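Local coordinates for protein dihydrodipicolinate synthase (Aquifex aeolicus, PDB 2EHH) that probably catalyses the condensation of pyruvate with aspartate-beta-semialdehyde to 4-hydroxy-tetrahydrodipicolinate, a step of lysine biosynthesis, at residues D188-T191 against L192-A196; R228-E231 against I232-L236; Y235-D238 against L239-L243; I250-K253 against T254-M258; K280-E283 against V284-Y288. All coordinates share one frame; numbering follows the deposited sequence.

Contact 1. Residues D188-T191 against L192-A196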
# COMPACT_ATOMS: atom_id res chain seq x y z
N ASP A 188 6.16 20.47 1.51
CA ASP A 188 5.54 21.79 1.49
C ASP A 188 4.04 21.82 1.73
O ASP A 188 3.55 22.66 2.48
CB ASP A 188 5.86 22.50 0.17
CG ASP A 188 7.30 22.99 0.11
OD1 ASP A 188 7.65 23.88 0.92
OD2 ASP A 188 8.08 22.49 -0.73
N SER A 189 3.32 20.91 1.09
CA SER A 189 1.87 20.86 1.25
C SER A 189 1.43 20.48 2.66
O SER A 189 0.28 20.70 3.02
CB SER A 189 1.27 19.86 0.26
OG SER A 189 1.33 20.37 -1.06
N LEU A 190 2.34 19.93 3.45
CA LEU A 190 1.99 19.50 4.81
C LEU A 190 2.54 20.38 5.92
O LEU A 190 2.32 20.11 7.10
CB LEU A 190 2.47 18.06 5.02
CG LEU A 190 1.94 17.08 3.97
CD1 LEU A 190 2.54 15.69 4.20
CD2 LEU A 190 0.42 17.04 4.03
N THR A 191 3.26 21.43 5.56
CA THR A 191 3.84 22.33 6.55
C THR A 191 2.80 22.91 7.51
O THR A 191 2.98 22.87 8.72
CB THR A 191 4.60 23.47 5.87
OG1 THR A 191 5.66 22.92 5.08
CG2 THR A 191 5.18 24.43 6.91
N LEU A 192 1.70 23.42 6.96
CA LEU A 192 0.66 24.01 7.80
C LEU A 192 0.10 23.02 8.82
O LEU A 192 0.16 23.28 10.03
CB LEU A 192 -0.47 24.59 6.93
CG LEU A 192 -1.54 25.42 7.65
CD1 LEU A 192 -2.22 26.35 6.64
CD2 LEU A 192 -2.55 24.50 8.32
N PRO A 193 -0.45 21.88 8.37
CA PRO A 193 -0.97 20.94 9.36
C PRO A 193 0.08 20.42 10.34
O PRO A 193 -0.20 20.21 11.52
CB PRO A 193 -1.60 19.83 8.51
CG PRO A 193 -0.83 19.90 7.20
CD PRO A 193 -0.69 21.40 7.00
N MET A 194 1.31 20.22 9.88
CA MET A 194 2.35 19.73 10.77
C MET A 194 2.71 20.79 11.82
O MET A 194 2.95 20.46 12.98
CB MET A 194 3.61 19.34 9.99
CG MET A 194 3.51 18.00 9.31
SD MET A 194 5.15 17.35 8.93
CE MET A 194 4.69 16.01 7.75
N MET A 195 2.76 22.05 11.42
CA MET A 195 3.09 23.10 12.38
C MET A 195 1.94 23.33 13.35
O MET A 195 2.16 23.71 14.51
CB MET A 195 3.50 24.38 11.65
CG MET A 195 4.87 24.25 11.00
SD MET A 195 5.49 25.74 10.22
CE MET A 195 6.09 26.64 11.68
N ALA A 196 0.71 23.08 12.91
CA ALA A 196 -0.44 23.24 13.79
C ALA A 196 -0.30 22.22 14.92
O ALA A 196 -0.80 22.42 16.03
CB ALA A 196 -1.73 23.02 13.01
O HOH W 1 1.65 23.95 4.13
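Two successive i to i+4 backbone bonds, Met194 N to Leu190 O (3.0 Å) and Met195 N to Thr191 O (2.8 Å), wind the chain into helix 191-196, the short helix that follows strand 182-185 in the TIM barrel. Two residues earlier in the series a water stands in for the direct bond, donating to Asp188 O at 2.8 Å and accepting from Leu192 N at 2.9 Å. Pro193 sits within the first turn of the helix, and its ring lies against the carbonyl three residues back, with Pro193 CG 3.2 Å from Leu190 O. Replacing Pro193 by an alanine removes CG and CD and opens the ring, which is likely to leave a gap beside Leu190 O and the N-CA bond free to turn where the helix starts. Met194, extended beyond CG, crosses the side chain of Leu190 at a slant and brings its terminal CE to 4.1 Å from Leu190 CB. The same side chain touches Met167 and Ile170 of helix 167-177 and lies about 8 Å from that of Lys161, the probable Schiff-base lysine. The carboxylate of Asp188 is tied by hydrogen bonds to Ser204 at the end of strand 201-204 and to Val205 and Ala206 just beyond it. Farther round the helix, Thr191 and Met195 run alongside each other toward helix 211-223. With CG2 of Thr191 anti to the backbone N, this methyl meets Met195 SD at 3.6 Å.

Contact 2. Residues R228-E231 against I232-L236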
# COMPACT_ATOMS: atom_id res chain seq x y z
N ARG A 228 -4.11 33.33 8.56
CA ARG A 228 -3.16 33.89 7.61
C ARG A 228 -2.36 32.75 6.97
O ARG A 228 -2.05 32.79 5.79
CB ARG A 228 -2.21 34.86 8.33
CG ARG A 228 -1.07 35.38 7.47
CD ARG A 228 -1.55 36.08 6.21
NE ARG A 228 -0.43 36.63 5.45
CZ ARG A 228 -0.50 37.00 4.17
NH1 ARG A 228 -1.64 36.89 3.50
NH2 ARG A 228 0.58 37.47 3.56
N ALA A 229 -2.05 31.73 7.77
CA ALA A 229 -1.31 30.57 7.26
C ALA A 229 -2.11 29.91 6.14
O ALA A 229 -1.56 29.60 5.08
CB ALA A 229 -1.06 29.58 8.39
N ARG A 230 -3.40 29.70 6.36
CA ARG A 230 -4.25 29.10 5.35
C ARG A 230 -4.29 29.96 4.09
O ARG A 230 -4.33 29.44 2.98
CB ARG A 230 -5.69 28.92 5.87
CG ARG A 230 -5.90 27.74 6.81
CD ARG A 230 -7.39 27.48 7.02
NE ARG A 230 -8.05 28.55 7.76
CZ ARG A 230 -7.96 28.74 9.07
NH1 ARG A 230 -7.24 27.91 9.82
NH2 ARG A 230 -8.59 29.76 9.64
N GLU A 231 -4.29 31.28 4.27
CA GLU A 231 -4.33 32.18 3.13
C GLU A 231 -3.12 31.95 2.23
O GLU A 231 -3.24 31.87 1.01
CB GLU A 231 -4.35 33.63 3.60
CG GLU A 231 -4.91 34.59 2.59
CD GLU A 231 -4.75 36.04 3.02
OE1 GLU A 231 -5.01 36.33 4.21
OE2 GLU A 231 -4.38 36.87 2.17
N ILE A 232 -1.95 31.87 2.85
CA ILE A 232 -0.71 31.67 2.11
C ILE A 232 -0.62 30.25 1.55
O ILE A 232 -0.20 30.05 0.41
CB ILE A 232 0.51 31.93 3.01
CG1 ILE A 232 0.43 33.36 3.55
CG2 ILE A 232 1.79 31.73 2.22
CD1 ILE A 232 1.45 33.66 4.63
N HIS A 233 -1.01 29.28 2.37
CA HIS A 233 -1.01 27.87 1.98
C HIS A 233 -1.83 27.65 0.71
O HIS A 233 -1.35 27.07 -0.26
CB HIS A 233 -1.58 27.03 3.14
CG HIS A 233 -1.85 25.60 2.78
ND1 HIS A 233 -0.87 24.63 2.78
CD2 HIS A 233 -3.00 24.98 2.44
CE1 HIS A 233 -1.41 23.46 2.45
NE2 HIS A 233 -2.70 23.65 2.24
N TYR A 234 -3.07 28.12 0.71
CA TYR A 234 -3.93 27.92 -0.45
C TYR A 234 -3.52 28.74 -1.66
O TYR A 234 -3.81 28.37 -2.80
CB TYR A 234 -5.39 28.18 -0.07
CG TYR A 234 -5.94 27.05 0.76
CD1 TYR A 234 -6.08 25.78 0.22
CD2 TYR A 234 -6.25 27.22 2.11
CE1 TYR A 234 -6.50 24.70 0.99
CE2 TYR A 234 -6.66 26.15 2.90
CZ TYR A 234 -6.78 24.89 2.33
OH TYR A 234 -7.16 23.80 3.09
N TYR A 235 -2.82 29.84 -1.42
CA TYR A 235 -2.35 30.67 -2.51
C TYR A 235 -1.20 29.92 -3.20
O TYR A 235 -1.12 29.86 -4.43
CB TYR A 235 -1.86 32.02 -1.97
CG TYR A 235 -1.06 32.84 -2.95
CD1 TYR A 235 0.33 32.87 -2.89
CD2 TYR A 235 -1.69 33.57 -3.95
CE1 TYR A 235 1.08 33.62 -3.80
CE2 TYR A 235 -0.96 34.32 -4.87
CZ TYR A 235 0.43 34.34 -4.79
OH TYR A 235 1.16 35.06 -5.70
N LEU A 236 -0.35 29.31 -2.39
CA LEU A 236 0.81 28.57 -2.88
C LEU A 236 0.53 27.11 -3.26
O LEU A 236 1.42 26.42 -3.75
CB LEU A 236 1.90 28.60 -1.80
CG LEU A 236 3.20 29.39 -1.98
CD1 LEU A 236 2.98 30.66 -2.77
CD2 LEU A 236 3.77 29.69 -0.61
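His233 N to Ala229 O (2.8 Å) and Tyr234 N to Arg230 O (2.9 Å) are the shortest polar links in this turn of helix 226-242, flanked by the longer bonds Ile232 N to Arg228 O and Tyr235 N to Glu231 O. The last is the most bent, with an N-H...O angle of 137°. On the outer surface Arg228 NH1 forms a salt bridge with Glu231 OE2 at 3.0 Å, an i to i+3 pair in which the carboxylate carbon lies in the guanidinium plane, at its edge. Ile232 takes one flat side of the same group: its CG1 stands 3.8 Å above the plane, over the centre, while CD1 reaches Arg228 NE at 3.6 Å. The bend at chi2 of Arg228 (57°) folds the chain back over the isoleucine and makes this possible. Farther round the helix Tyr234 CD2 comes to 3.1 Å from Arg230 O, and His233 CD2 is placed over the centre of the tyrosine ring. The polar ends of three side chains leave the helix for the second subunit: Arg230 NH1 bonds to Ala196 O, His233 NE2 to Ser171 OG and Tyr234 OH to Leu197 O, all of that neighbour. Ile232 instead faces helix 211-223 of its own chain. The chemistry therefore divides by direction. Ile232 covers one face of the guanidinium while Glu231 meets its edge, which probably limits how the group can turn, whereas the neighbouring side chains carry their hydrogen-bonding groups into the subunit interface.

Contact 3. Residues Y235-D238 against L239-L243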
# COMPACT_ATOMS: atom_id res chain seq x y z
N TYR A 235 -2.82 29.84 -1.42
CA TYR A 235 -2.35 30.67 -2.51
C TYR A 235 -1.20 29.92 -3.20
O TYR A 235 -1.12 29.86 -4.43
CB TYR A 235 -1.86 32.02 -1.97
CG TYR A 235 -1.06 32.84 -2.95
CD1 TYR A 235 0.33 32.87 -2.89
CD2 TYR A 235 -1.69 33.57 -3.95
CE1 TYR A 235 1.08 33.62 -3.80
CE2 TYR A 235 -0.96 34.32 -4.87
CZ TYR A 235 0.43 34.34 -4.79
OH TYR A 235 1.16 35.06 -5.70
N LEU A 236 -0.35 29.31 -2.39
CA LEU A 236 0.81 28.57 -2.88
C LEU A 236 0.53 27.11 -3.26
O LEU A 236 1.42 26.42 -3.75
CB LEU A 236 1.90 28.60 -1.80
CG LEU A 236 3.20 29.39 -1.98
CD1 LEU A 236 2.98 30.66 -2.77
CD2 LEU A 236 3.77 29.69 -0.61
N HIS A 237 -0.70 26.65 -3.04
CA HIS A 237 -1.02 25.25 -3.34
C HIS A 237 -0.69 24.81 -4.76
O HIS A 237 -0.13 23.73 -4.95
CB HIS A 237 -2.49 24.95 -3.04
CG HIS A 237 -2.78 23.49 -2.89
ND1 HIS A 237 -2.23 22.73 -1.87
CD2 HIS A 237 -3.52 22.64 -3.64
CE1 HIS A 237 -2.62 21.48 -2.01
NE2 HIS A 237 -3.40 21.39 -3.07
N ASP A 238 -1.03 25.62 -5.76
CA ASP A 238 -0.73 25.27 -7.14
C ASP A 238 0.77 25.08 -7.35
O ASP A 238 1.19 24.20 -8.09
CB ASP A 238 -1.26 26.33 -8.11
CG ASP A 238 -2.77 26.27 -8.28
OD1 ASP A 238 -3.39 25.33 -7.76
OD2 ASP A 238 -3.32 27.17 -8.95
N LEU A 239 1.58 25.91 -6.70
CA LEU A 239 3.03 25.79 -6.82
C LEU A 239 3.51 24.49 -6.16
O LEU A 239 4.31 23.75 -6.72
CB LEU A 239 3.74 26.97 -6.17
CG LEU A 239 5.27 26.91 -6.16
CD1 LEU A 239 5.80 27.01 -7.59
CD2 LEU A 239 5.84 28.03 -5.30
N PHE A 240 3.00 24.23 -4.95
CA PHE A 240 3.38 23.03 -4.21
C PHE A 240 3.12 21.76 -5.02
O PHE A 240 3.93 20.83 -5.02
CB PHE A 240 2.62 22.92 -2.88
CG PHE A 240 3.00 23.97 -1.86
CD1 PHE A 240 4.15 24.74 -2.00
CD2 PHE A 240 2.20 24.15 -0.73
CE1 PHE A 240 4.50 25.68 -1.04
CE2 PHE A 240 2.55 25.09 0.25
CZ PHE A 240 3.71 25.85 0.09
N LYS A 241 1.98 21.71 -5.71
CA LYS A 241 1.65 20.53 -6.49
C LYS A 241 2.47 20.38 -7.78
O LYS A 241 3.00 19.31 -8.05
CB LYS A 241 0.16 20.52 -6.83
CG LYS A 241 -0.75 20.43 -5.61
CD LYS A 241 -0.36 19.26 -4.69
CE LYS A 241 -0.51 17.91 -5.38
NZ LYS A 241 0.10 16.81 -4.57
N VAL A 242 2.59 21.45 -8.56
CA VAL A 242 3.34 21.37 -9.81
C VAL A 242 4.82 21.01 -9.63
O VAL A 242 5.43 20.40 -10.51
CB VAL A 242 3.22 22.68 -10.64
CG1 VAL A 242 4.12 23.76 -10.06
CG2 VAL A 242 3.56 22.40 -12.10
N LEU A 243 5.40 21.37 -8.48
CA LEU A 243 6.81 21.05 -8.24
C LEU A 243 7.04 19.55 -8.09
O LEU A 243 8.18 19.09 -8.03
CB LEU A 243 7.31 21.78 -6.99
CG LEU A 243 7.90 23.17 -7.23
CD1 LEU A 243 7.04 23.96 -8.19
CD2 LEU A 243 8.03 23.90 -5.91
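Leu236 and Phe240, one turn apart on helix 226-242, meet through a CH-pi contact: Leu236 CB lies 4.1 Å from the centroid of the Phe240 ring and 21° off its normal. The leucine is bent away from the usual staggered forms, with chi1 at -111°, and in this pose its CD2 also reaches Phe240 CZ at 3.9 Å. Phe240 turns its CG back beside its own backbone N, which lays the ring over the preceding turn. Leu236 O thus sits 3.5 Å above the ring plane, offset toward the rim, while also accepting Phe240 N at 3.0 Å. A leucine in place of Phe240 loses the flat face offered to Leu236 and would probably leave CB and CD2 of that residue without their aromatic cover. Around the helix a second CH-pi pair is built differently. His237 and Lys241 run alongside, pointing the same way, and Lys241 CG lies over the imidazole, 3.8 Å from His237 NE2. A bend at chi2 of Lys241 (-52°), followed by another at chi3, carries the rest of the chain past the ring, leaving Lys241 NZ 6.0 Å from His237 NE2. His237 NE2 makes a weak hydrogen bond to Glu172 of the second subunit. Leu239 and Val242 face helix 275-287, where they pack on Leu285, Leu281 and Val284. The helix thus packs on loops at the end of the barrel, on helix 275-287 and on the second subunit, and belongs to the C-terminal helical domain that follows the TIM barrel in this family.

Contact 4. Residues I250-K253 against T254-M258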
# COMPACT_ATOMS: atom_id res chain seq x y z
N ILE A 250 13.34 17.28 -10.40
CA ILE A 250 13.22 17.62 -11.81
C ILE A 250 12.43 18.91 -12.03
O ILE A 250 12.89 19.82 -12.74
CB ILE A 250 12.62 16.44 -12.61
CG1 ILE A 250 13.62 15.28 -12.61
CG2 ILE A 250 12.34 16.89 -14.05
CD1 ILE A 250 13.10 14.00 -13.24
N PRO A 251 11.23 19.03 -11.42
CA PRO A 251 10.46 20.26 -11.62
C PRO A 251 11.10 21.52 -11.01
O PRO A 251 11.16 22.56 -11.66
CB PRO A 251 9.12 19.94 -10.96
CG PRO A 251 9.01 18.45 -11.16
CD PRO A 251 10.40 17.99 -10.79
N VAL A 252 11.58 21.42 -9.78
CA VAL A 252 12.17 22.59 -9.13
C VAL A 252 13.44 23.09 -9.82
O VAL A 252 13.64 24.30 -9.93
CB VAL A 252 12.45 22.34 -7.63
CG1 VAL A 252 13.57 21.33 -7.45
CG2 VAL A 252 12.77 23.65 -6.93
N LYS A 253 14.29 22.19 -10.29
CA LYS A 253 15.50 22.62 -10.97
C LYS A 253 15.08 23.28 -12.29
O LYS A 253 15.67 24.28 -12.71
CB LYS A 253 16.44 21.45 -11.24
CG LYS A 253 17.67 21.84 -12.07
CD LYS A 253 18.77 20.77 -12.04
CE LYS A 253 19.90 21.16 -11.09
NZ LYS A 253 21.08 20.26 -11.24
N THR A 254 14.06 22.73 -12.93
CA THR A 254 13.57 23.29 -14.18
C THR A 254 13.01 24.69 -13.95
O THR A 254 13.19 25.59 -14.77
CB THR A 254 12.47 22.40 -14.81
OG1 THR A 254 12.99 21.09 -15.08
CG2 THR A 254 11.97 23.02 -16.11
N ALA A 255 12.33 24.88 -12.82
CA ALA A 255 11.75 26.18 -12.48
C ALA A 255 12.86 27.21 -12.27
O ALA A 255 12.76 28.34 -12.73
CB ALA A 255 10.89 26.07 -11.23
N CYS A 256 13.91 26.81 -11.55
CA CYS A 256 15.03 27.70 -11.29
C CYS A 256 15.70 28.08 -12.61
O CYS A 256 16.18 29.20 -12.77
CB CYS A 256 16.05 27.03 -10.37
SG CYS A 256 15.45 26.76 -8.68
N TRP A 257 15.73 27.14 -13.56
CA TRP A 257 16.32 27.41 -14.87
C TRP A 257 15.48 28.47 -15.56
O TRP A 257 16.02 29.40 -16.17
CB TRP A 257 16.34 26.14 -15.73
CG TRP A 257 16.50 26.42 -17.19
CD1 TRP A 257 17.62 26.87 -17.83
CD2 TRP A 257 15.49 26.29 -18.20
NE1 TRP A 257 17.37 27.02 -19.18
CE2 TRP A 257 16.07 26.67 -19.43
CE3 TRP A 257 14.14 25.89 -18.18
CZ2 TRP A 257 15.35 26.66 -20.64
CZ3 TRP A 257 13.43 25.88 -19.38
CH2 TRP A 257 14.04 26.26 -20.59
N MET A 258 14.16 28.34 -15.47
CA MET A 258 13.24 29.29 -16.08
C MET A 258 13.44 30.69 -15.49
O MET A 258 13.25 31.69 -16.17
CB MET A 258 11.80 28.85 -15.87
CG MET A 258 11.44 27.56 -16.58
SD MET A 258 9.69 27.17 -16.44
CE MET A 258 9.58 25.76 -17.56
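Thr254 grips the carbonyl of Ile250 with two bonds in the first turns of helix 250-258, part of the C-terminal helical region that follows the TIM barrel. From its CB outward, the threonine meets successive groups. CB rests between two carbonyls, 3.3 Å from Ile250 O and 3.4 Å from Pro251 O. OG1, placed anti to the carbonyl carbon (chi1 -60°), swings back beside the helix and donates to Ile250 O at 2.7 Å, while the Thr254 backbone N reaches the same oxygen at 3.1 Å. The two donors come from opposite faces of the carbonyl plane, so they share the acceptor without competing for one position, and the buried hydroxyl has its partner within its own helix. The remaining branch, CG2, turns to the neighbouring helix and touches Leu281. Beside it, Lys253 departs from the helix with CG anti to its backbone N; its NZ forms a salt bridge with Glu46 and bonds to the carbonyls of Thr11 and Glu265, a dense set of partners for a buried ammonium group. Val252 comes within about 4 Å of the side chain of Thr44, which probably binds pyruvate, so one side of this helix lies next to the active site. At the far end Trp257 O accepts from Asn294, and its ring takes part in a cation-pi contact with Lys264; Thr254 O is in plane at the edge of the indole. Between these ends Ala255 N donates to Pro251 O at 2.8 Å, and Ala255 CB lies 3.5 Å from that same oxygen.

Contact 5. Residues K280-E283 against V284-Y288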
# COMPACT_ATOMS: atom_id res chain seq x y z
N LYS A 280 3.30 22.93 -18.39
CA LYS A 280 2.36 23.07 -17.29
C LYS A 280 3.07 23.87 -16.20
O LYS A 280 2.49 24.78 -15.60
CB LYS A 280 1.96 21.70 -16.75
CG LYS A 280 0.88 21.73 -15.67
CD LYS A 280 -0.49 22.10 -16.24
CE LYS A 280 -1.55 22.14 -15.15
NZ LYS A 280 -1.18 23.08 -14.05
N LEU A 281 4.33 23.54 -15.96
CA LEU A 281 5.11 24.23 -14.94
C LEU A 281 5.24 25.71 -15.29
O LEU A 281 4.99 26.57 -14.46
CB LEU A 281 6.50 23.61 -14.83
CG LEU A 281 7.49 24.36 -13.92
CD1 LEU A 281 6.96 24.41 -12.49
CD2 LEU A 281 8.84 23.67 -13.96
N ARG A 282 5.63 26.00 -16.53
CA ARG A 282 5.79 27.38 -16.96
C ARG A 282 4.51 28.17 -16.74
O ARG A 282 4.53 29.29 -16.25
CB ARG A 282 6.21 27.46 -18.43
CG ARG A 282 6.40 28.89 -18.94
CD ARG A 282 6.74 28.90 -20.43
NE ARG A 282 8.01 28.22 -20.70
CZ ARG A 282 9.20 28.73 -20.43
NH1 ARG A 282 9.30 29.94 -19.89
NH2 ARG A 282 10.30 28.04 -20.69
N GLU A 283 3.38 27.56 -17.10
CA GLU A 283 2.10 28.23 -16.93
C GLU A 283 1.78 28.52 -15.47
O GLU A 283 1.22 29.57 -15.16
CB GLU A 283 0.97 27.41 -17.56
CG GLU A 283 0.94 27.51 -19.08
CD GLU A 283 1.11 28.94 -19.57
OE1 GLU A 283 0.32 29.82 -19.15
OE2 GLU A 283 2.04 29.19 -20.36
N VAL A 284 2.15 27.61 -14.58
CA VAL A 284 1.89 27.85 -13.16
C VAL A 284 2.76 29.01 -12.66
O VAL A 284 2.27 29.91 -11.98
CB VAL A 284 2.18 26.59 -12.31
CG1 VAL A 284 2.08 26.92 -10.83
CG2 VAL A 284 1.18 25.49 -12.66
N LEU A 285 4.04 28.99 -13.01
CA LEU A 285 4.94 30.05 -12.57
C LEU A 285 4.43 31.42 -13.04
O LEU A 285 4.52 32.41 -12.32
CB LEU A 285 6.35 29.80 -13.10
CG LEU A 285 7.01 28.50 -12.63
CD1 LEU A 285 8.46 28.48 -13.10
CD2 LEU A 285 6.95 28.40 -11.11
N LYS A 286 3.89 31.45 -14.25
CA LYS A 286 3.36 32.69 -14.82
C LYS A 286 2.15 33.20 -14.05
O LYS A 286 1.97 34.41 -13.90
CB LYS A 286 3.00 32.47 -16.30
CG LYS A 286 4.22 32.35 -17.20
CD LYS A 286 3.86 31.83 -18.59
CE LYS A 286 2.85 32.72 -19.29
NZ LYS A 286 2.53 32.19 -20.65
N LYS A 287 1.31 32.29 -13.57
CA LYS A 287 0.14 32.68 -12.81
C LYS A 287 0.59 33.37 -11.52
O LYS A 287 -0.13 34.20 -10.96
CB LYS A 287 -0.74 31.46 -12.48
CG LYS A 287 -1.88 31.75 -11.50
CD LYS A 287 -2.84 32.82 -12.02
CE LYS A 287 -3.92 32.24 -12.93
NZ LYS A 287 -4.84 31.32 -12.18
N TYR A 288 1.78 33.01 -11.05
CA TYR A 288 2.33 33.62 -9.84
C TYR A 288 3.11 34.88 -10.20
O TYR A 288 3.71 35.52 -9.34
CB TYR A 288 3.23 32.62 -9.12
CG TYR A 288 2.48 31.56 -8.35
CD1 TYR A 288 1.79 31.89 -7.17
CD2 TYR A 288 2.43 30.24 -8.79
CE1 TYR A 288 1.08 30.93 -6.46
CE2 TYR A 288 1.71 29.27 -8.08
CZ TYR A 288 1.05 29.62 -6.91
OH TYR A 288 0.35 28.67 -6.21
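Bends at chi2 of Glu283 (-45°) and chi3 of Lys286 (59°) fold two surface side chains alongside each other, pointing the same way, until Lys286 NZ donates to Glu283 OE2 at 3.1 Å. The carboxylate uses its syn lone pair, on the side of OE1, which itself lies 3.6 Å from the ammonium. This i to i+3 salt bridge runs along the exposed flank of helix 275-287, and the lysine's aliphatic part is held over the helix, with CG 3.2 Å from Arg282 O. Arg282 crosses it at a slant, CG to Lys286 CD, before its NH1 forms a salt bridge with the C-terminal carboxylate of Asn294. At the other edge Lys280, bent at chi2 and chi4, brings NZ to 3.6 Å from Val284 CG2. Leu281 and Leu285 make the inner side, where Leu281 CD1 meets Leu285 CG at 4.1 Å. Both reach two neighbours: Leu281 packs on Val242 of helix 226-242 and Thr254 of helix 250-258, Leu285 on Leu239 and on Ala255 and Met258. The helix thus packs against both helix 226-242 and helix 250-258, with its charged side chains turned outward.

The contacts follow one another along the chain, from the end of the barrel into the helices after it, contacts 2 and 3 overlapping at Tyr235 and Leu236 on helix 226-242. Contact 1 lies after strand 182-185; its centre is 11 Å from that of contact 2, and Leu192 CD1 packs on Ala229 and His233. Contacts 1, 2 and 3 all touch the second subunit. Contact 4 on helix 250-258 and contact 5 on helix 275-287 stand about 14 Å and 10 Å from contact 3, between centres, and Tyr288 OH joins contact 5 to Tyr235 O and Leu239 N. The three helices pack as one unit, in which helix 226-242 carries most of the contact with the second subunit.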